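Local coordinates for D-mandelate dehydrogenase (Rhodotorula graminis, PDB 2W2K), which binds NAD(+) and, as an oxidoreductase of the D-2-hydroxyacid dehydrogenase family, probably interconverts D-mandelate and the corresponding 2-oxo acid, at residues B[118-121]-B[122-125]; B[169-173]-B[174-178]; B[244-247]-B[248-252]; B[307-310]-B[311-314]. All coordinates share one frame; numbering follows the deposited sequence.

Contact 1. Residues B[118-121]-B[122-125]; sequences SDLA and LYLI
Leu120 forks across the next turn of helix 114-130, one methyl against Leu124 and the other against Tyr123, while four backbone bonds hold the turn itself together. Leu122 N donates to Ser118 O, Tyr123 N to Asp119 O, Leu124 N to Leu120 O and Ile125 N to Ala121 O, all four N to O distances being 3.0 to 3.1 Å. With N-H...O angles from 154° to 161°, each of these four carbonyls receives an amide proton from the residue four places on. The buried polar side chains find their partners away from this turn. Ser118 OG bonds back to the carbonyl O of Asp114 and also to Lys181 NZ, and the same lysine makes a salt bridge with Asp119 OD1. Tyr123 OH is hydrogen-bonded to an acidic side chain of a neighbouring subunit, and a separate aromatic side chain of that subunit meets the Tyr123 ring with the two planes nearly parallel.

Leu120 holds CG trans to its main-chain nitrogen (chi1 -164°), which carries CD1 to 4.0 Å from Leu124 CD1. Its CD2 comes obliquely to within 4.1 Å of Tyr123 CD2. On another side of the helix, Ala121 rests on Ile178 and on the NAD(+)-binding Thr255. This buried stretch of helix 114-130 has the nucleotide-binding domain on one side and a partner subunit on another, consistent with the long helix that leads into that domain in D-2-hydroxyacid dehydrogenases.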
loop_
_atom_site.group_PDB
_atom_site.type_symbol
_atom_site.label_atom_id
_atom_site.label_comp_id
_atom_site.label_asym_id
_atom_site.label_seq_id
_atom_site.Cartn_x
_atom_site.Cartn_y
_atom_site.Cartn_z
ATOM N N SER B 118 11.310 2.523 -1.075
ATOM C CA SER B 118 10.434 3.273 -0.120
ATOM C C SER B 118 8.917 3.039 -0.348
ATOM O O SER B 118 8.148 2.941 0.632
ATOM C CB SER B 118 10.775 4.777 -0.054
ATOM O OG SER B 118 10.564 5.450 -1.307
ATOM N N ASP B 119 8.491 2.975 -1.621
ATOM C CA ASP B 119 7.085 2.631 -1.963
ATOM C C ASP B 119 6.711 1.218 -1.477
ATOM O O ASP B 119 5.588 1.003 -0.976
ATOM C CB ASP B 119 6.866 2.693 -3.490
ATOM C CG ASP B 119 6.652 4.121 -4.026
ATOM O OD1 ASP B 119 6.508 5.071 -3.214
ATOM O OD2 ASP B 119 6.629 4.285 -5.283
ATOM N N LEU B 120 7.619 0.240 -1.653
ATOM C CA LEU B 120 7.341 -1.161 -1.213
ATOM C C LEU B 120 7.268 -1.239 0.321
ATOM O O LEU B 120 6.417 -1.959 0.868
ATOM C CB LEU B 120 8.373 -2.180 -1.793
ATOM C CG LEU B 120 8.094 -3.714 -1.774
ATOM C CD1 LEU B 120 8.438 -4.387 -0.434
ATOM C CD2 LEU B 120 6.654 -4.116 -2.224
ATOM N N ALA B 121 8.112 -0.478 1.025
ATOM C CA ALA B 121 7.976 -0.390 2.498
ATOM C C ALA B 121 6.621 0.210 2.941
ATOM O O ALA B 121 6.002 -0.277 3.905
ATOM C CB ALA B 121 9.167 0.397 3.114
ATOM N N LEU B 122 6.152 1.239 2.217
ATOM C CA LEU B 122 4.830 1.848 2.483
ATOM C C LEU B 122 3.685 0.834 2.281
ATOM O O LEU B 122 2.731 0.802 3.079
ATOM C CB LEU B 122 4.580 3.125 1.638
ATOM C CG LEU B 122 3.472 4.065 2.201
ATOM C CD1 LEU B 122 3.977 4.844 3.438
ATOM C CD2 LEU B 122 2.983 5.032 1.110
ATOM N N TYR B 123 3.785 0.005 1.230
ATOM C CA TYR B 123 2.850 -1.119 1.006
ATOM C C TYR B 123 2.794 -2.095 2.214
ATOM O O TYR B 123 1.695 -2.474 2.681
ATOM C CB TYR B 123 3.239 -1.865 -0.300
ATOM C CG TYR B 123 2.560 -3.217 -0.528
ATOM C CD1 TYR B 123 1.341 -3.303 -1.217
ATOM C CD2 TYR B 123 3.158 -4.415 -0.091
ATOM C CE1 TYR B 123 0.721 -4.555 -1.449
ATOM C CE2 TYR B 123 2.527 -5.676 -0.302
ATOM C CZ TYR B 123 1.321 -5.731 -0.982
ATOM O OH TYR B 123 0.706 -6.966 -1.219
ATOM N N LEU B 124 3.964 -2.506 2.712
ATOM C CA LEU B 124 4.015 -3.413 3.890
ATOM C C LEU B 124 3.435 -2.747 5.166
ATOM O O LEU B 124 2.755 -3.418 5.962
ATOM C CB LEU B 124 5.443 -3.893 4.147
ATOM C CG LEU B 124 6.170 -4.697 3.035
ATOM C CD1 LEU B 124 7.609 -4.957 3.462
ATOM C CD2 LEU B 124 5.405 -6.027 2.751
ATOM N N ILE B 125 3.688 -1.447 5.346
ATOM C CA ILE B 125 3.103 -0.660 6.487
ATOM C C ILE B 125 1.564 -0.639 6.435
ATOM O O ILE B 125 0.878 -0.912 7.448
ATOM C CB ILE B 125 3.691 0.807 6.573
ATOM C CG1 ILE B 125 5.173 0.763 6.969
ATOM C CG2 ILE B 125 2.915 1.657 7.616
ATOM C CD1 ILE B 125 5.952 2.145 6.782
#

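Contact 2. Residues B[169-173]-B[174-178]; sequences VGLGA and IQKEI
Gly170 and Gln175 join a glycine-rich loop to the first turn of helix 173-185, in the nucleotide-binding strand-loop-helix of a Rossmann domain. Gln175 NE2 donates to Gly170 O at 3.0 Å with an N-H...O angle of 153°; the acceptor lies in the amide plane, so the hydrogen bond fixes the turn of that flat group. With CG opposite the backbone N (chi1 -166°), Gln175 CG already lies 3.1 Å from Gly170 O, and the bend at chi2 (91°) then turns the amide so that NE2 meets the same oxygen. At the far end of the amide, OE1 bonds to Ser225 OG. Gly172 is the N-cap: its carbonyl accepts Lys176 N at 2.9 Å, almost straight, whereas the bond from Glu177 N to Ala173 O is weak at 3.5 Å.

Leu171 crosses Gln175 at about a right angle, CD1 against CG at 3.8 Å. Lys176 runs out extended toward a salt bridge with Asp199. At the backbone angles of Gly170 a CB would collide with Val169 O, so the position suits glycine.

Ala173 and Ile174 bind NAD(+) at this helix start. The loop leaves strand 165-169, which bonds to strand 223-226; helix 114-130 packs on Ala173, Ile174, Glu177 and Ile178, and helix 200-206 touches Leu171 and Lys176.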
loop_
_atom_site.group_PDB
_atom_site.type_symbol
_atom_site.label_atom_id
_atom_site.label_comp_id
_atom_site.label_asym_id
_atom_site.label_seq_id
_atom_site.Cartn_x
_atom_site.Cartn_y
_atom_site.Cartn_z
ATOM N N VAL B 169 14.415 2.550 12.402
ATOM C CA VAL B 169 15.745 2.029 12.746
ATOM C C VAL B 169 16.624 2.345 11.529
ATOM O O VAL B 169 16.519 1.669 10.480
ATOM C CB VAL B 169 15.697 0.498 13.023
ATOM C CG1 VAL B 169 17.159 -0.105 13.207
ATOM C CG2 VAL B 169 14.836 0.221 14.254
ATOM N N GLY B 170 17.451 3.392 11.664
ATOM C CA GLY B 170 18.176 3.981 10.528
ATOM C C GLY B 170 17.394 5.141 9.919
ATOM O O GLY B 170 16.177 5.052 9.808
ATOM N N LEU B 171 18.075 6.237 9.558
ATOM C CA LEU B 171 17.397 7.374 8.875
ATOM C C LEU B 171 18.231 7.900 7.684
ATOM O O LEU B 171 18.444 9.110 7.514
ATOM C CB LEU B 171 16.976 8.501 9.855
ATOM C CG LEU B 171 16.024 9.610 9.333
ATOM C CD1 LEU B 171 14.698 9.007 8.760
ATOM C CD2 LEU B 171 15.706 10.714 10.369
ATOM N N GLY B 172 18.675 6.949 6.855
ATOM C CA GLY B 172 19.376 7.212 5.602
ATOM C C GLY B 172 18.442 7.560 4.448
ATOM O O GLY B 172 17.245 7.827 4.668
ATOM N N ALA B 173 18.971 7.536 3.217
ATOM C CA ALA B 173 18.207 8.068 2.067
ATOM C C ALA B 173 16.836 7.394 1.841
ATOM O O ALA B 173 15.815 8.082 1.650
ATOM C CB ALA B 173 19.059 8.039 0.802
ATOM N N ILE B 174 16.809 6.055 1.884
ATOM C CA ILE B 174 15.552 5.314 1.649
ATOM C C ILE B 174 14.562 5.620 2.770
ATOM O O ILE B 174 13.391 5.892 2.488
ATOM C CB ILE B 174 15.779 3.766 1.472
ATOM C CG1 ILE B 174 16.470 3.472 0.124
ATOM C CG2 ILE B 174 14.457 2.980 1.550
ATOM C CD1 ILE B 174 17.027 2.060 -0.011
ATOM N N GLN B 175 15.020 5.557 4.031
ATOM C CA GLN B 175 14.120 5.835 5.183
ATOM C C GLN B 175 13.546 7.269 5.213
ATOM O O GLN B 175 12.384 7.471 5.614
ATOM C CB GLN B 175 14.809 5.501 6.523
ATOM C CG GLN B 175 13.834 5.443 7.750
ATOM C CD GLN B 175 13.258 4.027 8.001
ATOM O OE1 GLN B 175 12.189 3.673 7.475
ATOM N NE2 GLN B 175 13.964 3.225 8.808
ATOM N N LYS B 176 14.340 8.264 4.781
ATOM C CA LYS B 176 13.836 9.637 4.658
ATOM C C LYS B 176 12.622 9.707 3.732
ATOM O O LYS B 176 11.677 10.479 4.002
ATOM C CB LYS B 176 14.945 10.631 4.228
ATOM C CG LYS B 176 16.019 10.870 5.314
ATOM C CD LYS B 176 17.125 11.804 4.744
ATOM C CE LYS B 176 18.200 12.137 5.778
ATOM N NZ LYS B 176 19.199 13.097 5.173
ATOM N N GLU B 177 12.616 8.872 2.684
ATOM C CA GLU B 177 11.459 8.813 1.754
ATOM C C GLU B 177 10.295 7.996 2.336
ATOM O O GLU B 177 9.137 8.395 2.180
ATOM C CB GLU B 177 11.874 8.255 0.378
ATOM C CG GLU B 177 12.520 9.310 -0.554
ATOM C CD GLU B 177 11.518 10.386 -0.991
ATOM O OE1 GLU B 177 10.686 10.097 -1.885
ATOM O OE2 GLU B 177 11.570 11.526 -0.451
ATOM N N ILE B 178 10.596 6.850 2.974
ATOM C CA ILE B 178 9.589 6.134 3.781
ATOM C C ILE B 178 8.866 7.117 4.752
ATOM O O ILE B 178 7.619 7.195 4.764
ATOM C CB ILE B 178 10.173 4.874 4.547
ATOM C CG1 ILE B 178 10.805 3.849 3.568
ATOM C CG2 ILE B 178 9.066 4.195 5.399
ATOM C CD1 ILE B 178 11.550 2.670 4.280
#

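Contact 3. Residues B[244-247]-B[248-252]; sequences AAMK and PGSRI
A type II beta turn from Lys247 to Ser250 swings the chain round from the end of helix 240-245 into strand 250-254, with Gly249 taking the positive phi that such a turn favours at its third position. The closing backbone bond, Ser250 N to Lys247 O, is weak at 3.3 Å and 131°. Much shorter is the bond from Ser250 OG to the same oxygen, 2.6 Å, with OG in the carbonyl plane. It depends on a chi1 of 53°, where OG sits between the backbone N and the carbonyl carbon and faces back across the turn. Lys247 O is thus gripped twice by one residue.

Met246 closes over this from the helix side: its chain bends at chi3, and CE ends 3.6 Å from Ser250 OG and 3.5 Å from Arg251 O. Lys247 lays CG alongside Ser250 CB at 4.0 Å. A valine at Ser250 would probably leave Lys247 O with just the weak amide bond and so slacken the turn.

Around it, strand 250-254 lies between strands 223-226 and 275-280, bonding to both. Met246 reaches Val224 and Leu275 on these strands and Ala218 on helix 214-220, while Arg251 NH1 bonds to Asp222 O.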
loop_
_atom_site.group_PDB
_atom_site.type_symbol
_atom_site.label_atom_id
_atom_site.label_comp_id
_atom_site.label_asym_id
_atom_site.label_seq_id
_atom_site.Cartn_x
_atom_site.Cartn_y
_atom_site.Cartn_z
ATOM N N ALA B 244 11.134 -7.994 23.292
ATOM C CA ALA B 244 10.714 -7.819 24.708
ATOM C C ALA B 244 10.369 -6.370 25.055
ATOM O O ALA B 244 9.416 -6.098 25.854
ATOM C CB ALA B 244 11.783 -8.406 25.700
ATOM N N ALA B 245 11.109 -5.429 24.454
ATOM C CA ALA B 245 10.890 -3.981 24.683
ATOM C C ALA B 245 9.689 -3.379 23.935
ATOM O O ALA B 245 9.186 -2.330 24.345
ATOM C CB ALA B 245 12.187 -3.151 24.408
ATOM N N MET B 246 9.202 -4.059 22.884
ATOM C CA MET B 246 8.043 -3.562 22.112
ATOM C C MET B 246 6.713 -3.611 22.880
ATOM O O MET B 246 6.552 -4.398 23.821
ATOM C CB MET B 246 7.924 -4.300 20.755
ATOM C CG MET B 246 9.104 -3.996 19.805
ATOM S SD MET B 246 8.957 -4.777 18.165
ATOM C CE MET B 246 7.725 -3.713 17.375
ATOM N N LYS B 247 5.755 -2.768 22.490
ATOM C CA LYS B 247 4.462 -2.790 23.182
ATOM C C LYS B 247 3.587 -3.961 22.708
ATOM O O LYS B 247 3.730 -4.415 21.569
ATOM C CB LYS B 247 3.742 -1.441 23.097
ATOM C CG LYS B 247 3.269 -1.019 21.775
ATOM C CD LYS B 247 2.701 0.426 21.833
ATOM C CE LYS B 247 3.829 1.433 21.782
ATOM N NZ LYS B 247 3.355 2.817 21.829
ATOM N N PRO B 248 2.702 -4.470 23.586
ATOM C CA PRO B 248 1.777 -5.551 23.185
ATOM C C PRO B 248 0.913 -5.144 21.993
ATOM O O PRO B 248 0.378 -4.032 21.972
ATOM C CB PRO B 248 0.903 -5.740 24.439
ATOM C CG PRO B 248 1.824 -5.277 25.589
ATOM C CD PRO B 248 2.502 -4.076 25.002
ATOM N N GLY B 249 0.785 -6.039 21.015
ATOM C CA GLY B 249 -0.034 -5.769 19.816
ATOM C C GLY B 249 0.596 -4.862 18.759
ATOM O O GLY B 249 -0.123 -4.268 17.927
ATOM N N SER B 250 1.924 -4.737 18.793
ATOM C CA SER B 250 2.670 -3.884 17.827
ATOM C C SER B 250 3.024 -4.646 16.517
ATOM O O SER B 250 2.618 -5.825 16.320
ATOM C CB SER B 250 3.916 -3.306 18.508
ATOM O OG SER B 250 4.683 -4.349 19.103
ATOM N N ARG B 251 3.781 -3.980 15.635
ATOM C CA ARG B 251 3.964 -4.387 14.228
ATOM C C ARG B 251 5.407 -4.093 13.787
ATOM O O ARG B 251 6.030 -3.144 14.318
ATOM C CB ARG B 251 2.978 -3.616 13.313
ATOM C CG ARG B 251 1.500 -3.716 13.748
ATOM C CD ARG B 251 0.646 -2.603 13.140
ATOM N NE ARG B 251 -0.651 -2.506 13.805
ATOM C CZ ARG B 251 -0.868 -1.875 14.968
ATOM N NH1 ARG B 251 0.132 -1.289 15.657
ATOM N NH2 ARG B 251 -2.099 -1.832 15.452
ATOM N N ILE B 252 5.940 -4.891 12.836
ATOM C CA ILE B 252 7.291 -4.610 12.267
ATOM C C ILE B 252 7.393 -4.936 10.764
ATOM O O ILE B 252 6.752 -5.897 10.296
ATOM C CB ILE B 252 8.416 -5.333 13.061
ATOM C CG1 ILE B 252 9.820 -4.872 12.599
ATOM C CG2 ILE B 252 8.258 -6.860 12.990
ATOM C CD1 ILE B 252 10.925 -5.276 13.613
#

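Contact 4. Residues B[307-310]-B[311-314]; sequences GVAI and ETFH
The start of helix 310-330 is capped here, with Ala309 as N-cap and the NAD(+)-binding Gly307 in the loop just before it; Phe313 and Thr312 fold back from the first turn onto that loop. Ala309 O stands 3.6 Å above one face of the Phe313 ring, over its centre. The same oxygen takes two weak backbone bonds, from Thr312 N at 3.0 Å and from Phe313 N at 3.4 Å. Phe313 has CG beside its own nitrogen (chi1 -55°), which turns the ring back along the chain and brings CZ obliquely to 4.1 Å from Val308 CG1.

Thr312 OG1 comes 3.0 Å from Gly307 O, which sets the cofactor-site glycine close against the first turn of the helix. In the fold, this loop follows strand 299-301 of the nucleotide-binding sheet. A serine in place of Phe313 has no ring to lie against the Ala309 carbonyl, and Val308 CG1 would probably lose its apolar neighbour on this turn.

Further along, Ile310 O accepts His314 N at 3.0 Å and 162°, in the carbonyl plane, as an ordinary helical bond. His314 ND1 adds a weak bond to the same oxygen, and CE1 of that ring lies 3.5 Å from Ile310 CG2. The imidazole also meets the ring of His15, while Glu311 OE1 bonds to the backbone of another chain.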
loop_
_atom_site.group_PDB
_atom_site.type_symbol
_atom_site.label_atom_id
_atom_site.label_comp_id
_atom_site.label_asym_id
_atom_site.label_seq_id
_atom_site.Cartn_x
_atom_site.Cartn_y
_atom_site.Cartn_z
ATOM N N GLY B 307 13.373 -3.165 -4.776
ATOM C CA GLY B 307 13.921 -2.325 -5.849
ATOM C C GLY B 307 13.488 -2.691 -7.270
ATOM O O GLY B 307 13.972 -2.097 -8.245
ATOM N N VAL B 308 12.585 -3.660 -7.382
ATOM C CA VAL B 308 12.208 -4.256 -8.688
ATOM C C VAL B 308 11.137 -3.407 -9.396
ATOM O O VAL B 308 9.920 -3.567 -9.159
ATOM C CB VAL B 308 11.792 -5.768 -8.526
ATOM C CG1 VAL B 308 11.271 -6.395 -9.858
ATOM C CG2 VAL B 308 12.944 -6.608 -7.955
ATOM N N ALA B 309 11.608 -2.481 -10.249
ATOM C CA ALA B 309 10.743 -1.584 -11.047
ATOM C C ALA B 309 11.552 -1.181 -12.273
ATOM O O ALA B 309 12.769 -0.987 -12.165
ATOM C CB ALA B 309 10.339 -0.334 -10.240
ATOM N N ILE B 310 10.908 -1.094 -13.435
ATOM C CA ILE B 310 11.630 -0.732 -14.686
ATOM C C ILE B 310 12.455 0.594 -14.609
ATOM O O ILE B 310 13.555 0.666 -15.167
ATOM C CB ILE B 310 10.695 -0.836 -15.925
ATOM C CG1 ILE B 310 10.383 -2.310 -16.217
ATOM C CG2 ILE B 310 11.300 -0.152 -17.161
ATOM C CD1 ILE B 310 9.152 -2.495 -17.096
ATOM N N GLU B 311 11.949 1.601 -13.894
ATOM C CA GLU B 311 12.681 2.877 -13.659
ATOM C C GLU B 311 13.994 2.703 -12.880
ATOM O O GLU B 311 14.994 3.413 -13.138
ATOM C CB GLU B 311 11.782 3.957 -12.980
ATOM C CG GLU B 311 10.589 4.456 -13.862
ATOM C CD GLU B 311 9.396 3.486 -13.956
ATOM O OE1 GLU B 311 9.290 2.504 -13.180
ATOM O OE2 GLU B 311 8.542 3.698 -14.844
ATOM N N THR B 312 14.004 1.774 -11.923
ATOM C CA THR B 312 15.268 1.395 -11.238
ATOM C C THR B 312 16.294 0.878 -12.263
ATOM O O THR B 312 17.465 1.283 -12.249
ATOM C CB THR B 312 15.035 0.315 -10.146
ATOM O OG1 THR B 312 14.012 0.761 -9.228
ATOM C CG2 THR B 312 16.332 0.055 -9.372
ATOM N N PHE B 313 15.844 -0.006 -13.154
ATOM C CA PHE B 313 16.742 -0.676 -14.114
ATOM C C PHE B 313 17.292 0.326 -15.148
ATOM O O PHE B 313 18.470 0.228 -15.547
ATOM C CB PHE B 313 16.023 -1.854 -14.830
ATOM C CG PHE B 313 15.414 -2.891 -13.907
ATOM C CD1 PHE B 313 15.961 -3.170 -12.651
ATOM C CD2 PHE B 313 14.295 -3.630 -14.323
ATOM C CE1 PHE B 313 15.379 -4.149 -11.813
ATOM C CE2 PHE B 313 13.711 -4.608 -13.488
ATOM C CZ PHE B 313 14.260 -4.866 -12.242
ATOM N N HIS B 314 16.462 1.284 -15.584
ATOM C CA HIS B 314 16.930 2.403 -16.450
ATOM C C HIS B 314 18.107 3.138 -15.775
ATOM O O HIS B 314 19.141 3.438 -16.413
ATOM C CB HIS B 314 15.797 3.416 -16.709
ATOM C CG HIS B 314 14.885 3.063 -17.852
ATOM N ND1 HIS B 314 14.272 1.833 -17.984
ATOM C CD2 HIS B 314 14.476 3.798 -18.917
ATOM C CE1 HIS B 314 13.535 1.822 -19.085
ATOM N NE2 HIS B 314 13.636 3.004 -19.664
#

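Along the chain the contacts come in numerical order, each complete before the next begins. Contacts 1 and 2 touch, with centres 12 Å apart: helices 114-130 and 173-185 pack together through Ala121 CB and Ile178 CD1 (3.5 Å). Contacts 2 and 3 both serve the seven-stranded parallel sheet, one at the cofactor-binding end of strand 165-169, the other where strand 250-254 begins. Contact 4 opens helix 310-330, and its centre is 16 Å from that of contact 1; contact 3, 34 Å away between centres, lies on the opposite side of the chain's centre from contact 4. Contacts 2 and 4 contribute NAD(+)-binding residues and contact 1 lies beside others, whereas contact 3 lies away from them.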